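Local coordinates for protein putative peptidase M23 (Pseudomonas aeruginosa PAO1, PDB 2HSI) that binds a zinc ion and is probably a metalloendopeptidase of the M23 family, its precise function being unknown, at residues P36-A40 with R270-F276; V73-P77 with L266-V271; R143-P149 with D217-I223. All coordinates share one frame. Residues are numbered along the deposited sequence.

Interaction 1 of 3, residues P36-A40 with R270-F276; sequences PGGVA and RVDPAIF
Val-39, with chi1 in the t well, points its CG2 into a pocket of apolar side chains: Phe-276 CZ at 3.8 Å, Ile-275 CD1 at 4.1 Å and Val-271 CG2 at 4.2 Å from Val-39 CG2. Val-271, Ile-275 and Phe-276 are all m at chi1. The 36-40 segment enters the N-terminal sheet at strand 39-43, one of its two edge strands, through Gly-37 (phi/psi 80/2) and Gly-38 (-109/-158); at the angles of Gly-37 a CB would jam against the carbonyl of Pro-36. The CA atoms are closest at Gly-37 and Val-271, 4.7 Å apart. There Asp-272 N donates to Gly-37 O (2.9 Å, 150°), and Val-271 CA makes a CA-H...O contact with the same oxygen at 3.3 Å. Ile-275 CD1 lies 3.7 Å from Gly-38 CA. Asp-272, chi1 t, is the N-cap of helix 273-277, its OD1 accepting from Ala-274 N at 3.0 Å, while Leu-31 of helix 26-31 covers Ile-275 and Phe-276. The contact thus joins edge strand 39-43 of the N-terminal sheet to strand 269-271 and helix 273-277. Its one backbone hydrogen bond apart, it is largely apolar packing among buried residues, so little of it depends on charge.

Interaction 2 of 3, residues V73-P77 with L266-V271; sequences VVGIP and LNDARV
Strand residues 73-75, extended and followed by Ile-76 and Pro-77, run past a tight beta hairpin in which Leu-266 and Ala-269 exchange backbone hydrogen bonds (Leu-266 N to Ala-269 O 3.0 Å, Ala-269 N to Leu-266 O 2.8 Å). Asn-267 (phi/psi 42/47) and Asp-268 (57/37) form its tip, a two-residue turn with both residues in the left-handed helical region. CA atoms approach to 4.8 Å at Gly-75 and Leu-266 and to 5.0 Å at Pro-77 and Ala-269. Asn-267, chi1 p, pairs with both backbone polar atoms of Gly-75: Gly-75 N donates to Asn-267 OD1 (2.7 Å), and Asn-267 ND2 donates to Gly-75 O (2.9 Å). A water donates to Asn-267 OD1 (2.7 Å) and Val-73 O (2.8 Å). A CB on Gly-75 would clash with Leu-266 O. Pro-77 CG meets Ala-269 CB at 3.7 Å, and Val-73 CG1 lies 4.1 Å from Leu-266 CD1. Between the N-terminal and peptidase domains, the Asn-267 amide therefore stands in for a neighbouring strand, satisfying buried backbone groups with a single side chain.

Interaction 3 of 3, residues R143-P149 with D217-I223; sequences RFSPGLP and DHGQGFI
A type I' beta turn, Gly-219 to Phe-222, joins strands 213-219 and 222-229 of the peptidase-domain sheet, with a classic bulge at His-218 and Gly-219 opposite Phe-222; segment 143-149, in the loop after helix 127-141, packs round it. CA atoms approach to 4.7 Å at Phe-144 and Gly-221, and 4.9 Å at Gly-147 and Gly-219. Gln-220 (phi/psi 52/48; chi1 m, chi2 t) is most covered by this loop: Gln-220 N donates to Ser-145 O (2.9 Å) and NE2 to Pro-146 O (3.1 Å), while its OE1 accepts from Val-62 N, tying the turn also to the N-terminal sheet. Phe-144, chi1 t, sets its ring face over Gln-220 CA, a CH-pi contact (CA to Phe-144 centroid 3.9 Å). Asp-217, chi1 t, forms an Asx turn, its OD1 accepting from Gly-219 N at 2.9 Å; its OD2 accepts from Ser-145 OG (chi1 p; 2.6 Å) and forms a salt bridge with Arg-143 NE (3.2 Å). Pro-149 CG abuts the Phe-222 ring edge, 3.7 Å from CD2. A water donates to Arg-143 O (2.9 Å) and Asp-217 OD1 (2.6 Å) and accepts from Ser-145 N (3.0 Å) and Gly-221 N (2.8 Å).

Interactions 1 and 2 join the two domains; interaction 3 packs the intervening loop on the second domain beside strand 58-64. The first two, centres 7 Å apart, share Arg-270 and Val-271, and their first strands pair through probable hydrogen bonds Ala-40 O to Val-74 N and Gly-38 O to Ile-76 N, both 2.9 Å. Interaction 3 is centred 12 Å from interaction 2 and 16 Å from interaction 1, yet packing around the Phe-222 ring reaches both: Phe-222 CD1 lies 3.6 Å from Leu-266 CD2, Phe-222 CE1 3.6 Å from Phe-276 CE1. None of the zinc ligands, His-180, Asp-184, His-259 and His-261, belongs to these segments; the Arg-270 side chain is about 11 Å from the zinc.

Interaction 1 of 3, residues P36-A40 with R270-F276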
loop_
_atom_site.group_PDB
_atom_site.type_symbol
_atom_site.label_atom_id
_atom_site.label_comp_id
_atom_site.label_asym_id
_atom_site.label_seq_id
_atom_site.Cartn_x
_atom_site.Cartn_y
_atom_site.Cartn_z
ATOM N N PRO A 36 6.083 -12.017 -7.443
ATOM C CA PRO A 36 6.662 -10.657 -7.417
ATOM C C PRO A 36 5.578 -9.598 -7.682
ATOM O O PRO A 36 4.724 -9.798 -8.535
ATOM C CB PRO A 36 7.693 -10.688 -8.553
ATOM C CG PRO A 36 7.963 -12.166 -8.778
ATOM C CD PRO A 36 6.664 -12.827 -8.531
ATOM N N GLY A 37 5.593 -8.505 -6.923
ATOM C CA GLY A 37 4.490 -7.529 -6.980
ATOM C C GLY A 37 3.265 -7.947 -6.178
ATOM O O GLY A 37 2.249 -7.238 -6.164
ATOM N N GLY A 38 3.357 -9.098 -5.508
ATOM C CA GLY A 38 2.228 -9.681 -4.788
ATOM C C GLY A 38 2.362 -9.629 -3.273
ATOM O O GLY A 38 3.090 -8.792 -2.738
ATOM N N VAL A 39 1.636 -10.513 -2.591
ATOM C CA VAL A 39 1.526 -10.514 -1.127
ATOM C C VAL A 39 1.688 -11.937 -0.556
ATOM O O VAL A 39 1.092 -12.887 -1.058
ATOM C CB VAL A 39 0.156 -9.913 -0.659
ATOM C CG1 VAL A 39 0.004 -9.964 0.874
ATOM C CG2 VAL A 39 -0.034 -8.473 -1.156
ATOM N N ALA A 40 2.484 -12.081 0.503
ATOM C CA ALA A 40 2.580 -13.374 1.187
ATOM C C ALA A 40 2.045 -13.246 2.598
ATOM O O ALA A 40 2.439 -12.336 3.331
ATOM C CB ALA A 40 4.022 -13.861 1.206
ATOM N N ARG A 270 5.725 -1.621 -3.304
ATOM C CA ARG A 270 4.498 -1.428 -4.089
ATOM C C ARG A 270 3.987 -2.758 -4.611
ATOM O O ARG A 270 4.716 -3.526 -5.257
ATOM C CB ARG A 270 4.680 -0.440 -5.254
ATOM C CG ARG A 270 4.324 1.012 -4.925
ATOM C CD ARG A 270 5.550 1.795 -4.520
ATOM N NE ARG A 270 5.814 1.648 -3.107
ATOM C CZ ARG A 270 7.008 1.734 -2.530
ATOM N NH1 ARG A 270 8.114 1.966 -3.223
ATOM N NH2 ARG A 270 7.093 1.580 -1.230
ATOM N N VAL A 271 2.724 -3.025 -4.303
ATOM C CA VAL A 271 2.094 -4.279 -4.657
ATOM C C VAL A 271 0.807 -4.026 -5.428
ATOM O O VAL A 271 0.330 -2.887 -5.503
ATOM C CB VAL A 271 1.854 -5.192 -3.414
ATOM C CG1 VAL A 271 3.183 -5.548 -2.742
ATOM C CG2 VAL A 271 0.866 -4.549 -2.424
ATOM N N ASP A 272 0.278 -5.088 -6.028
ATOM C CA ASP A 272 -0.898 -5.032 -6.884
ATOM C C ASP A 272 -2.162 -4.733 -6.081
ATOM O O ASP A 272 -2.632 -5.584 -5.311
ATOM C CB ASP A 272 -1.037 -6.366 -7.629
ATOM C CG ASP A 272 -2.137 -6.361 -8.680
ATOM O OD1 ASP A 272 -2.827 -5.337 -8.878
ATOM O OD2 ASP A 272 -2.304 -7.414 -9.329
ATOM N N PRO A 273 -2.735 -3.530 -6.270
ATOM C CA PRO A 273 -3.940 -3.163 -5.534
ATOM C C PRO A 273 -5.138 -4.066 -5.829
ATOM O O PRO A 273 -6.033 -4.156 -4.994
ATOM C CB PRO A 273 -4.209 -1.730 -6.014
ATOM C CG PRO A 273 -2.864 -1.239 -6.439
ATOM C CD PRO A 273 -2.304 -2.429 -7.148
ATOM N N ALA A 274 -5.131 -4.746 -6.984
ATOM C CA ALA A 274 -6.206 -5.676 -7.365
ATOM C C ALA A 274 -6.358 -6.858 -6.390
ATOM O O ALA A 274 -7.456 -7.358 -6.203
ATOM C CB ALA A 274 -6.023 -6.177 -8.798
ATOM N N ILE A 275 -5.254 -7.275 -5.767
ATOM C CA ILE A 275 -5.262 -8.334 -4.740
ATOM C C ILE A 275 -6.226 -7.980 -3.595
ATOM O O ILE A 275 -7.048 -8.801 -3.171
ATOM C CB ILE A 275 -3.820 -8.583 -4.201
ATOM C CG1 ILE A 275 -2.920 -9.142 -5.311
ATOM C CG2 ILE A 275 -3.807 -9.511 -2.949
ATOM C CD1 ILE A 275 -1.456 -9.176 -4.955
ATOM N N PHE A 276 -6.156 -6.726 -3.154
ATOM C CA PHE A 276 -6.916 -6.235 -2.009
ATOM C C PHE A 276 -8.401 -6.002 -2.282
ATOM O O PHE A 276 -9.204 -5.966 -1.352
ATOM C CB PHE A 276 -6.265 -4.950 -1.482
ATOM C CG PHE A 276 -4.854 -5.148 -1.021
ATOM C CD1 PHE A 276 -4.588 -5.491 0.301
ATOM C CD2 PHE A 276 -3.793 -5.025 -1.913
ATOM C CE1 PHE A 276 -3.289 -5.695 0.732
ATOM C CE2 PHE A 276 -2.497 -5.238 -1.491
ATOM C CZ PHE A 276 -2.244 -5.569 -0.164
#

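Interaction 2 of 3, residues V73-P77 with L266-V271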
loop_
_atom_site.group_PDB
_atom_site.type_symbol
_atom_site.label_atom_id
_atom_site.label_comp_id
_atom_site.label_asym_id
_atom_site.label_seq_id
_atom_site.Cartn_x
_atom_site.Cartn_y
_atom_site.Cartn_z
ATOM N N VAL A 73 1.636 -9.908 6.943
ATOM C CA VAL A 73 1.063 -9.682 5.616
ATOM C C VAL A 73 2.130 -8.882 4.884
ATOM O O VAL A 73 2.316 -7.690 5.157
ATOM C CB VAL A 73 -0.300 -8.929 5.689
ATOM C CG1 VAL A 73 -0.847 -8.620 4.301
ATOM C CG2 VAL A 73 -1.327 -9.752 6.464
ATOM N N VAL A 74 2.851 -9.570 3.996
ATOM C CA VAL A 74 4.159 -9.118 3.509
ATOM C C VAL A 74 4.060 -8.694 2.051
ATOM O O VAL A 74 3.617 -9.475 1.209
ATOM C CB VAL A 74 5.240 -10.252 3.621
ATOM C CG1 VAL A 74 6.641 -9.733 3.272
ATOM C CG2 VAL A 74 5.256 -10.888 5.012
ATOM N N GLY A 75 4.473 -7.462 1.760
ATOM C CA GLY A 75 4.532 -6.977 0.382
ATOM C C GLY A 75 5.801 -7.467 -0.300
ATOM O O GLY A 75 6.889 -7.349 0.263
ATOM N N ILE A 76 5.655 -8.025 -1.504
ATOM C CA ILE A 76 6.795 -8.551 -2.268
ATOM C C ILE A 76 7.115 -7.618 -3.437
ATOM O O ILE A 76 6.305 -7.475 -4.352
ATOM C CB ILE A 76 6.520 -9.979 -2.816
ATOM C CG1 ILE A 76 5.921 -10.894 -1.737
ATOM C CG2 ILE A 76 7.786 -10.580 -3.435
ATOM C CD1 ILE A 76 6.791 -11.104 -0.503
ATOM N N PRO A 77 8.296 -6.968 -3.408
ATOM C CA PRO A 77 8.620 -6.072 -4.538
ATOM C C PRO A 77 8.584 -6.772 -5.900
ATOM O O PRO A 77 8.858 -7.975 -5.994
ATOM C CB PRO A 77 10.031 -5.600 -4.216
ATOM C CG PRO A 77 10.158 -5.753 -2.730
ATOM C CD PRO A 77 9.356 -6.956 -2.381
ATOM N N LEU A 266 3.158 -2.041 1.071
ATOM C CA LEU A 266 3.319 -2.802 2.311
ATOM C C LEU A 266 4.810 -2.972 2.495
ATOM O O LEU A 266 5.509 -3.342 1.547
ATOM C CB LEU A 266 2.685 -4.193 2.201
ATOM C CG LEU A 266 1.176 -4.386 2.378
ATOM C CD1 LEU A 266 0.775 -5.739 1.800
ATOM C CD2 LEU A 266 0.787 -4.303 3.847
ATOM N N ASN A 267 5.294 -2.706 3.706
ATOM C CA ASN A 267 6.728 -2.766 4.041
ATOM C C ASN A 267 7.649 -2.159 2.979
ATOM O O ASN A 267 8.647 -2.767 2.592
ATOM C CB ASN A 267 7.196 -4.190 4.442
ATOM C CG ASN A 267 6.784 -5.273 3.447
ATOM O OD1 ASN A 267 5.728 -5.883 3.590
ATOM N ND2 ASN A 267 7.599 -5.487 2.414
ATOM N N ASP A 268 7.284 -0.961 2.510
ATOM C CA ASP A 268 8.014 -0.252 1.448
ATOM C C ASP A 268 8.160 -1.055 0.143
ATOM O O ASP A 268 9.199 -0.995 -0.534
ATOM C CB ASP A 268 9.367 0.264 1.955
ATOM C CG ASP A 268 9.993 1.318 1.037
ATOM O OD1 ASP A 268 9.251 2.052 0.352
ATOM O OD2 ASP A 268 11.243 1.403 1.016
ATOM N N ALA A 269 7.111 -1.809 -0.193
ATOM C CA ALA A 269 7.032 -2.516 -1.455
ATOM C C ALA A 269 5.691 -2.210 -2.106
ATOM O O ALA A 269 4.633 -2.494 -1.520
ATOM C CB ALA A 269 7.193 -4.014 -1.236
ATOM N N ARG A 270 5.725 -1.621 -3.304
ATOM C CA ARG A 270 4.498 -1.428 -4.089
ATOM C C ARG A 270 3.987 -2.758 -4.611
ATOM O O ARG A 270 4.716 -3.526 -5.257
ATOM C CB ARG A 270 4.680 -0.440 -5.254
ATOM C CG ARG A 270 4.324 1.012 -4.925
ATOM C CD ARG A 270 5.550 1.795 -4.520
ATOM N NE ARG A 270 5.814 1.648 -3.107
ATOM C CZ ARG A 270 7.008 1.734 -2.530
ATOM N NH1 ARG A 270 8.114 1.966 -3.223
ATOM N NH2 ARG A 270 7.093 1.580 -1.230
ATOM N N VAL A 271 2.724 -3.025 -4.303
ATOM C CA VAL A 271 2.094 -4.279 -4.657
ATOM C C VAL A 271 0.807 -4.026 -5.428
ATOM O O VAL A 271 0.330 -2.887 -5.503
ATOM C CB VAL A 271 1.854 -5.192 -3.414
ATOM C CG1 VAL A 271 3.183 -5.548 -2.742
ATOM C CG2 VAL A 271 0.866 -4.549 -2.424
HETATM O O HOH W 1 3.858 -5.435 5.484
#

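Interaction 3 of 3, residues R143-P149 with D217-I223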
loop_
_atom_site.group_PDB
_atom_site.type_symbol
_atom_site.label_atom_id
_atom_site.label_comp_id
_atom_site.label_asym_id
_atom_site.label_seq_id
_atom_site.Cartn_x
_atom_site.Cartn_y
_atom_site.Cartn_z
ATOM N N ARG A 143 7.122 5.069 6.325
ATOM C CA ARG A 143 6.458 5.284 7.612
ATOM C C ARG A 143 5.860 3.973 8.162
ATOM O O ARG A 143 5.202 3.224 7.432
ATOM C CB ARG A 143 5.381 6.356 7.503
ATOM C CG ARG A 143 4.896 6.855 8.858
ATOM C CD ARG A 143 3.453 7.269 8.762
ATOM N NE ARG A 143 2.893 7.802 10.007
ATOM C CZ ARG A 143 3.009 9.068 10.409
ATOM N NH1 ARG A 143 3.687 9.954 9.681
ATOM N NH2 ARG A 143 2.439 9.453 11.544
ATOM N N PHE A 144 6.140 3.683 9.428
ATOM C CA PHE A 144 5.610 2.488 10.075
ATOM C C PHE A 144 4.959 2.871 11.407
ATOM O O PHE A 144 5.580 2.800 12.460
ATOM C CB PHE A 144 6.712 1.423 10.263
ATOM C CG PHE A 144 6.183 0.053 10.627
ATOM C CD1 PHE A 144 5.728 -0.823 9.639
ATOM C CD2 PHE A 144 6.126 -0.356 11.955
ATOM C CE1 PHE A 144 5.232 -2.101 9.992
ATOM C CE2 PHE A 144 5.622 -1.607 12.311
ATOM C CZ PHE A 144 5.177 -2.476 11.329
ATOM N N SER A 145 3.693 3.267 11.345
ATOM C CA SER A 145 2.957 3.669 12.537
ATOM C C SER A 145 2.394 2.410 13.228
ATOM O O SER A 145 2.228 1.390 12.568
ATOM C CB SER A 145 1.850 4.656 12.145
ATOM O OG SER A 145 0.895 4.035 11.302
ATOM N N PRO A 146 2.126 2.467 14.556
ATOM C CA PRO A 146 1.763 1.235 15.305
ATOM C C PRO A 146 0.376 0.615 15.122
ATOM O O PRO A 146 0.165 -0.547 15.500
ATOM C CB PRO A 146 1.956 1.652 16.767
ATOM C CG PRO A 146 1.742 3.116 16.776
ATOM C CD PRO A 146 2.231 3.637 15.450
ATOM N N GLY A 147 -0.569 1.375 14.578
ATOM C CA GLY A 147 -1.959 0.941 14.537
ATOM C C GLY A 147 -2.305 -0.150 13.538
ATOM O O GLY A 147 -1.659 -0.306 12.497
ATOM N N LEU A 148 -3.349 -0.898 13.862
ATOM C CA LEU A 148 -3.859 -1.960 13.005
ATOM C C LEU A 148 -4.838 -1.368 11.996
ATOM O O LEU A 148 -5.702 -0.562 12.370
ATOM C CB LEU A 148 -4.556 -3.045 13.846
ATOM C CG LEU A 148 -3.718 -3.841 14.872
ATOM C CD1 LEU A 148 -4.602 -4.487 15.941
ATOM C CD2 LEU A 148 -2.840 -4.894 14.212
ATOM N N PRO A 149 -4.704 -1.759 10.712
ATOM C CA PRO A 149 -5.645 -1.409 9.665
ATOM C C PRO A 149 -7.094 -1.755 10.007
ATOM O O PRO A 149 -7.383 -2.812 10.609
ATOM C CB PRO A 149 -5.171 -2.244 8.480
ATOM C CG PRO A 149 -3.706 -2.347 8.697
ATOM C CD PRO A 149 -3.600 -2.571 10.177
ATOM N N ASP A 217 -2.018 6.614 5.403
ATOM C CA ASP A 217 -1.406 5.553 6.196
ATOM C C ASP A 217 -2.493 4.731 6.906
ATOM O O ASP A 217 -3.087 5.189 7.870
ATOM C CB ASP A 217 -0.396 6.173 7.174
ATOM C CG ASP A 217 0.227 5.163 8.130
ATOM O OD1 ASP A 217 0.259 3.965 7.808
ATOM O OD2 ASP A 217 0.703 5.582 9.213
ATOM N N HIS A 218 -2.737 3.512 6.432
ATOM C CA HIS A 218 -3.707 2.629 7.093
ATOM C C HIS A 218 -3.151 1.984 8.364
ATOM O O HIS A 218 -3.901 1.387 9.118
ATOM C CB HIS A 218 -4.263 1.566 6.130
ATOM C CG HIS A 218 -4.710 2.127 4.815
ATOM N ND1 HIS A 218 -5.748 3.027 4.706
ATOM C CD2 HIS A 218 -4.249 1.930 3.558
ATOM C CE1 HIS A 218 -5.900 3.369 3.438
ATOM N NE2 HIS A 218 -5.011 2.706 2.720
ATOM N N GLY A 219 -1.839 2.090 8.570
ATOM C CA GLY A 219 -1.168 1.572 9.758
ATOM C C GLY A 219 -0.153 0.490 9.421
ATOM O O GLY A 219 -0.367 -0.309 8.512
ATOM N N GLN A 220 0.956 0.478 10.158
ATOM C CA GLN A 220 2.009 -0.549 10.039
ATOM C C GLN A 220 2.496 -0.756 8.601
ATOM O O GLN A 220 2.586 -1.883 8.108
ATOM C CB GLN A 220 1.589 -1.881 10.695
ATOM C CG GLN A 220 1.409 -1.798 12.209
ATOM C CD GLN A 220 1.337 -3.155 12.883
ATOM O OE1 GLN A 220 1.919 -4.137 12.422
ATOM N NE2 GLN A 220 0.639 -3.205 14.010
ATOM N N GLY A 221 2.792 0.359 7.951
ATOM C CA GLY A 221 3.345 0.372 6.605
ATOM C C GLY A 221 2.374 0.124 5.469
ATOM O O GLY A 221 2.769 0.182 4.302
ATOM N N PHE A 222 1.116 -0.174 5.807
ATOM C CA PHE A 222 0.062 -0.430 4.832
ATOM C C PHE A 222 -0.451 0.926 4.386
ATOM O O PHE A 222 -1.127 1.616 5.143
ATOM C CB PHE A 222 -1.059 -1.241 5.491
ATOM C CG PHE A 222 -2.137 -1.728 4.553
ATOM C CD1 PHE A 222 -1.873 -2.022 3.219
ATOM C CD2 PHE A 222 -3.428 -1.972 5.048
ATOM C CE1 PHE A 222 -2.875 -2.514 2.386
ATOM C CE2 PHE A 222 -4.438 -2.459 4.225
ATOM C CZ PHE A 222 -4.164 -2.733 2.895
ATOM N N ILE A 223 -0.107 1.313 3.162
ATOM C CA ILE A 223 -0.273 2.709 2.710
ATOM C C ILE A 223 -0.919 2.778 1.317
ATOM O O ILE A 223 -0.492 2.068 0.391
ATOM C CB ILE A 223 1.107 3.453 2.743
ATOM C CG1 ILE A 223 1.569 3.684 4.201
ATOM C CG2 ILE A 223 1.080 4.801 1.945
ATOM C CD1 ILE A 223 3.039 4.004 4.370
HETATM O O HOH W 2 2.583 3.049 8.559
#